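Local atomic coordinates of citryl-spermidine/3,4-dihydroxybenzoyl-citryl-spermidine:spermidine ligase (Bacillus anthracis, PDB entry 3TO3), a protein that catalyses the ATP-dependent condensation of spermidine with citryl-spermidine intermediates, a step in the biosynthesis of the siderophore petrobactin. Residues B[257-262]-B[360-365]; B[353-358]-B[364-369]. One frame throughout, in Å; residues are numbered along the deposited sequence.

Interaction 1: B[257-262]-B[360-365]; sequences SNYAED and KATYGS
Tyr259 reaches across to Thr362 and Ser365, and this small interface is mostly van der Waals contact around its ring and hydroxyl. The methyl of Thr362 comes obliquely to the ring, CG2 lying 3.6 Å from Tyr259 CE1. The Tyr259 and Thr362 side chains approach from opposite directions. At the end of the ring two beta carbons converge on the phenol oxygen: Thr362 CB is 3.3 Å from Tyr259 OH, and Ser365 CB, near the ring plane, is equally close to it. Thr362 has CG2 set anti to its own carbonyl carbon, which carries the methyl toward the helix junction, where it also meets Asn258 CB at 4.0 Å.

A water adds a polar link. Lying in the ring plane, it sits 2.7 Å from Tyr259 OH and gives a weak hydrogen bond to Thr362 O. That same carbonyl accepts Ser365 N at 3.0 Å, the closing bond of the type II turn from Thr362 to Ser365, whose third residue is Gly364. Ser365 OG is hydrogen-bonded to Asn303 in strand 297-306.

Tyr259 stands at the N-cap position of helix 260-264, directly after helix 248-258, and its side chain also packs on Ile268 of strand 268-273. The contact thereby joins this helix junction to the loop between strands 345-355 and 367-371, beside the second subunit, whose Asp119 forms a salt bridge with Lys360.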
loop_
_atom_site.group_PDB
_atom_site.type_symbol
_atom_site.label_atom_id
_atom_site.label_comp_id
_atom_site.label_asym_id
_atom_site.label_seq_id
_atom_site.Cartn_x
_atom_site.Cartn_y
_atom_site.Cartn_z
ATOM N N SER B 257 6.899 4.534 -11.505
ATOM C CA SER B 257 7.670 4.513 -10.277
ATOM C C SER B 257 8.450 3.221 -10.094
ATOM O O SER B 257 9.488 3.233 -9.449
ATOM C CB SER B 257 6.792 4.792 -9.064
ATOM O OG SER B 257 5.756 3.836 -8.985
ATOM N N ASN B 258 7.920 2.096 -10.572
ATOM C CA ASN B 258 8.641 0.816 -10.426
ATOM C C ASN B 258 9.532 0.344 -11.588
ATOM O O ASN B 258 10.210 -0.667 -11.498
ATOM C CB ASN B 258 7.646 -0.295 -10.090
ATOM C CG ASN B 258 6.993 -0.103 -8.718
ATOM O OD1 ASN B 258 5.904 0.458 -8.605
ATOM N ND2 ASN B 258 7.640 -0.606 -7.687
ATOM N N TYR B 259 9.387 0.987 -12.727
ATOM C CA TYR B 259 10.200 0.746 -13.911
ATOM C C TYR B 259 11.262 1.755 -14.232
ATOM O O TYR B 259 11.639 1.857 -15.404
ATOM C CB TYR B 259 9.411 0.362 -15.138
ATOM C CG TYR B 259 8.568 -0.877 -15.014
ATOM C CD1 TYR B 259 7.502 -0.939 -14.114
ATOM C CD2 TYR B 259 8.788 -1.969 -15.847
ATOM C CE1 TYR B 259 6.698 -2.072 -14.039
ATOM C CE2 TYR B 259 7.978 -3.096 -15.792
ATOM C CZ TYR B 259 6.934 -3.145 -14.898
ATOM O OH TYR B 259 6.136 -4.268 -14.849
ATOM N N ALA B 260 11.541 2.657 -13.300
ATOM C CA ALA B 260 12.465 3.736 -13.601
ATOM C C ALA B 260 13.715 3.226 -14.316
ATOM O O ALA B 260 14.207 3.862 -15.237
ATOM C CB ALA B 260 12.867 4.485 -12.321
ATOM N N GLU B 261 14.248 2.091 -13.915
ATOM C CA GLU B 261 15.502 1.669 -14.541
ATOM C C GLU B 261 15.294 1.259 -16.028
ATOM O O GLU B 261 16.141 1.491 -16.866
ATOM C CB GLU B 261 16.207 0.609 -13.686
ATOM C CG GLU B 261 16.454 -0.718 -14.374
ATOM C CD GLU B 261 16.589 -1.894 -13.396
ATOM O OE1 GLU B 261 16.219 -1.742 -12.200
ATOM O OE2 GLU B 261 17.065 -2.970 -13.842
ATOM N N ASP B 262 14.142 0.699 -16.347
ATOM C CA ASP B 262 13.780 0.393 -17.731
ATOM C C ASP B 262 13.537 1.677 -18.521
ATOM O O ASP B 262 13.867 1.764 -19.682
ATOM C CB ASP B 262 12.499 -0.471 -17.781
ATOM C CG ASP B 262 12.536 -1.635 -16.804
ATOM O OD1 ASP B 262 12.628 -2.796 -17.261
ATOM O OD2 ASP B 262 12.485 -1.386 -15.575
ATOM N N LYS B 360 10.169 -9.994 -9.232
ATOM C CA LYS B 360 8.997 -10.531 -8.545
ATOM C C LYS B 360 7.929 -9.476 -8.312
ATOM O O LYS B 360 6.726 -9.760 -8.386
ATOM C CB LYS B 360 9.418 -11.071 -7.183
ATOM C CG LYS B 360 8.290 -11.693 -6.370
ATOM C CD LYS B 360 8.674 -11.782 -4.877
ATOM C CE LYS B 360 10.130 -12.217 -4.672
ATOM N NZ LYS B 360 10.286 -12.909 -3.357
ATOM N N ALA B 361 8.391 -8.263 -8.004
ATOM C CA ALA B 361 7.521 -7.148 -7.614
ATOM C C ALA B 361 6.675 -6.580 -8.758
ATOM O O ALA B 361 5.598 -6.066 -8.543
ATOM C CB ALA B 361 8.349 -6.024 -6.947
ATOM N N THR B 362 7.201 -6.638 -9.966
ATOM C CA THR B 362 6.492 -6.200 -11.159
ATOM C C THR B 362 5.822 -7.340 -11.913
ATOM O O THR B 362 5.393 -7.165 -13.051
ATOM C CB THR B 362 7.412 -5.394 -12.055
ATOM O OG1 THR B 362 8.555 -6.191 -12.360
ATOM C CG2 THR B 362 7.887 -4.144 -11.285
ATOM N N TYR B 363 5.834 -8.534 -11.327
ATOM C CA TYR B 363 5.301 -9.700 -12.006
ATOM C C TYR B 363 3.849 -9.478 -12.445
ATOM O O TYR B 363 2.971 -9.237 -11.606
ATOM C CB TYR B 363 5.344 -10.883 -11.043
ATOM C CG TYR B 363 5.082 -12.235 -11.680
ATOM C CD1 TYR B 363 5.895 -12.708 -12.714
ATOM C CD2 TYR B 363 4.051 -13.053 -11.227
ATOM C CE1 TYR B 363 5.668 -13.945 -13.293
ATOM C CE2 TYR B 363 3.821 -14.299 -11.795
ATOM C CZ TYR B 363 4.635 -14.738 -12.825
ATOM O OH TYR B 363 4.417 -15.963 -13.397
ATOM N N GLY B 364 3.597 -9.627 -13.751
ATOM C CA GLY B 364 2.273 -9.436 -14.326
ATOM C C GLY B 364 1.777 -8.023 -14.537
ATOM O O GLY B 364 0.618 -7.787 -14.912
ATOM N N SER B 365 2.669 -7.073 -14.307
ATOM C CA SER B 365 2.289 -5.672 -14.214
ATOM C C SER B 365 2.166 -4.918 -15.518
ATOM O O SER B 365 1.653 -3.811 -15.521
ATOM C CB SER B 365 3.280 -4.938 -13.305
ATOM O OG SER B 365 3.006 -5.291 -11.958
HETATM O O HOH W 1 6.924 -6.561 -16.004
#

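Interaction 2: B[353-358]-B[364-369]; sequences VMYDTN and GSLGCI
Leu366 lays its CD2 methyl against the root of Tyr355, 3.9 Å from Tyr355 CB and 4.0 Å from Tyr355 CD2, so that the two side chains cross obliquely. The phenol swings away from the neighbouring segment because CG of Tyr355 is anti to the backbone N (chi1 -180°), and its OH is hydrogen-bonded to Asp262. Further along, Val353 CG1 packs on Cys368 CB at 4.0 Å. Met354, a selenomethionine, rises from the other face of the sheet; of its side chain, CB lies near Leu366 O and Gly367 CA, while the rest leads off to Pro315, Val318 and Ala319 of helix 315-333.

Between these two layers of side chains the backbones pair as an antiparallel hairpin. Val353 and Cys368 form a hydrogen-bonded pair, with Val353 N to Cys368 O at 2.9 Å and Cys368 N to Val353 O at 2.8 Å. Met354 and Gly367 make the adjoining non-hydrogen-bonded pair, their CA atoms just 4.1 Å apart. The bond from Tyr355 N to Leu366 O is 3.1 Å long and almost straight, 174° at the hydrogen.

Beyond this bond water takes over as the chains separate: one molecule accepts from Leu366 N and probably donates to Tyr355 O, and a second, 2.8 Å from Asp356 OD2, accepts from Gly364 N.

Strands 345-355 and 367-371 lie within the large mixed sheet, between strands 201-203 and 297-306. Helix 315-333 packs on the Met354 face, while strand 241-246 packs against Val353, Tyr355, Leu366 and Cys368, and Ile255 of helix 248-258 touches Leu366.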
loop_
_atom_site.group_PDB
_atom_site.type_symbol
_atom_site.label_atom_id
_atom_site.label_comp_id
_atom_site.label_asym_id
_atom_site.label_seq_id
_atom_site.Cartn_x
_atom_site.Cartn_y
_atom_site.Cartn_z
ATOM N N VAL B 353 0.031 -9.187 -25.735
ATOM C CA VAL B 353 1.411 -8.746 -25.748
ATOM C C VAL B 353 1.780 -8.401 -24.325
ATOM O O VAL B 353 0.912 -8.029 -23.542
ATOM C CB VAL B 353 1.580 -7.502 -26.627
ATOM C CG1 VAL B 353 0.858 -6.316 -26.000
ATOM C CG2 VAL B 353 3.059 -7.206 -26.856
HETATM N N MSE B 354 3.056 -8.505 -23.990
HETATM C CA MSE B 354 3.502 -8.180 -22.641
HETATM C C MSE B 354 5.004 -7.851 -22.537
HETATM O O MSE B 354 5.821 -8.188 -23.400
HETATM C CB MSE B 354 3.243 -9.362 -21.755
HETATM C CG MSE B 354 4.302 -10.398 -22.021
HETATM SE SE MSE B 354 3.892 -12.049 -21.172
HETATM C CE MSE B 354 3.477 -13.109 -22.768
ATOM N N TYR B 355 5.356 -7.200 -21.443
ATOM C CA TYR B 355 6.735 -6.896 -21.126
ATOM C C TYR B 355 6.969 -7.512 -19.758
ATOM O O TYR B 355 6.328 -7.121 -18.792
ATOM C CB TYR B 355 6.913 -5.389 -21.067
ATOM C CG TYR B 355 8.315 -4.925 -20.744
ATOM C CD1 TYR B 355 9.238 -4.696 -21.759
ATOM C CD2 TYR B 355 8.708 -4.686 -19.433
ATOM C CE1 TYR B 355 10.524 -4.246 -21.481
ATOM C CE2 TYR B 355 9.980 -4.210 -19.140
ATOM C CZ TYR B 355 10.887 -4.000 -20.163
ATOM O OH TYR B 355 12.147 -3.529 -19.877
ATOM N N ASP B 356 7.839 -8.509 -19.696
ATOM C CA ASP B 356 7.967 -9.357 -18.516
ATOM C C ASP B 356 9.430 -9.563 -18.229
ATOM O O ASP B 356 10.150 -10.075 -19.062
ATOM C CB ASP B 356 7.312 -10.730 -18.754
ATOM C CG ASP B 356 7.571 -11.727 -17.607
ATOM O OD1 ASP B 356 7.669 -12.962 -17.868
ATOM O OD2 ASP B 356 7.664 -11.274 -16.439
ATOM N N THR B 357 9.851 -9.196 -17.030
ATOM C CA THR B 357 11.223 -9.390 -16.599
ATOM C C THR B 357 11.291 -10.352 -15.422
ATOM O O THR B 357 10.287 -10.932 -14.999
ATOM C CB THR B 357 11.854 -8.054 -16.189
ATOM O OG1 THR B 357 11.134 -7.493 -15.078
ATOM C CG2 THR B 357 11.805 -7.084 -17.363
ATOM N N ASN B 358 12.500 -10.534 -14.918
ATOM C CA ASN B 358 12.723 -11.275 -13.687
ATOM C C ASN B 358 11.827 -10.795 -12.545
ATOM O O ASN B 358 11.098 -11.596 -11.948
ATOM C CB ASN B 358 14.193 -11.139 -13.244
ATOM C CG ASN B 358 15.102 -12.192 -13.865
ATOM O OD1 ASN B 358 14.666 -13.307 -14.171
ATOM N ND2 ASN B 358 16.377 -11.843 -14.039
ATOM N N GLY B 364 3.597 -9.627 -13.751
ATOM C CA GLY B 364 2.273 -9.436 -14.326
ATOM C C GLY B 364 1.777 -8.023 -14.537
ATOM O O GLY B 364 0.618 -7.787 -14.912
ATOM N N SER B 365 2.669 -7.073 -14.307
ATOM C CA SER B 365 2.289 -5.672 -14.214
ATOM C C SER B 365 2.166 -4.918 -15.518
ATOM O O SER B 365 1.653 -3.811 -15.521
ATOM C CB SER B 365 3.280 -4.938 -13.305
ATOM O OG SER B 365 3.006 -5.291 -11.958
ATOM N N LEU B 366 2.731 -5.435 -16.603
ATOM C CA LEU B 366 2.548 -4.767 -17.875
ATOM C C LEU B 366 2.163 -5.760 -18.975
ATOM O O LEU B 366 3.018 -6.319 -19.641
ATOM C CB LEU B 366 3.902 -4.140 -18.183
ATOM C CG LEU B 366 4.025 -3.053 -19.212
ATOM C CD1 LEU B 366 2.983 -2.037 -18.962
ATOM C CD2 LEU B 366 5.398 -2.496 -18.988
ATOM N N GLY B 367 0.905 -5.788 -19.343
ATOM C CA GLY B 367 0.455 -6.839 -20.209
ATOM C C GLY B 367 -0.844 -6.399 -20.794
ATOM O O GLY B 367 -1.540 -5.598 -20.196
ATOM N N CYS B 368 -1.186 -6.945 -21.952
ATOM C CA CYS B 368 -2.418 -6.602 -22.610
ATOM C C CYS B 368 -3.005 -7.785 -23.359
ATOM O O CYS B 368 -2.290 -8.492 -24.061
ATOM C CB CYS B 368 -2.161 -5.435 -23.573
ATOM S SG CYS B 368 -3.605 -4.960 -24.567
ATOM N N ILE B 369 -4.321 -7.962 -23.265
ATOM C CA ILE B 369 -5.037 -8.898 -24.127
ATOM C C ILE B 369 -6.186 -8.182 -24.826
ATOM O O ILE B 369 -6.963 -7.484 -24.185
ATOM C CB ILE B 369 -5.635 -10.064 -23.341
ATOM C CG1 ILE B 369 -4.544 -10.943 -22.756
ATOM C CG2 ILE B 369 -6.570 -10.889 -24.244
ATOM C CD1 ILE B 369 -4.982 -11.745 -21.518
HETATM O O HOH W 2 3.863 -8.154 -17.393
HETATM O O HOH W 3 5.684 -9.489 -15.591
#

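How the interactions relate
Both contacts are buried, share Gly364 and Ser365 and involve the hairpin of strands 345-355 and 367-371. Interaction 2 pairs its strands, with regular backbone bonding in the sheet that also carries the ATP-binding Lys299. Interaction 1 ties its connecting loop to a helix junction 98 residues earlier in the chain, relying on side-chain packing and a weak water link, closer to the second subunit. The two meet through the Tyr355 hydroxyl and where Tyr259 CE2 touches Tyr355 CD2. In interaction 2 water continues the link where the backbone pairing ends; in interaction 1 it joins a tyrosine hydroxyl to a turn carbonyl.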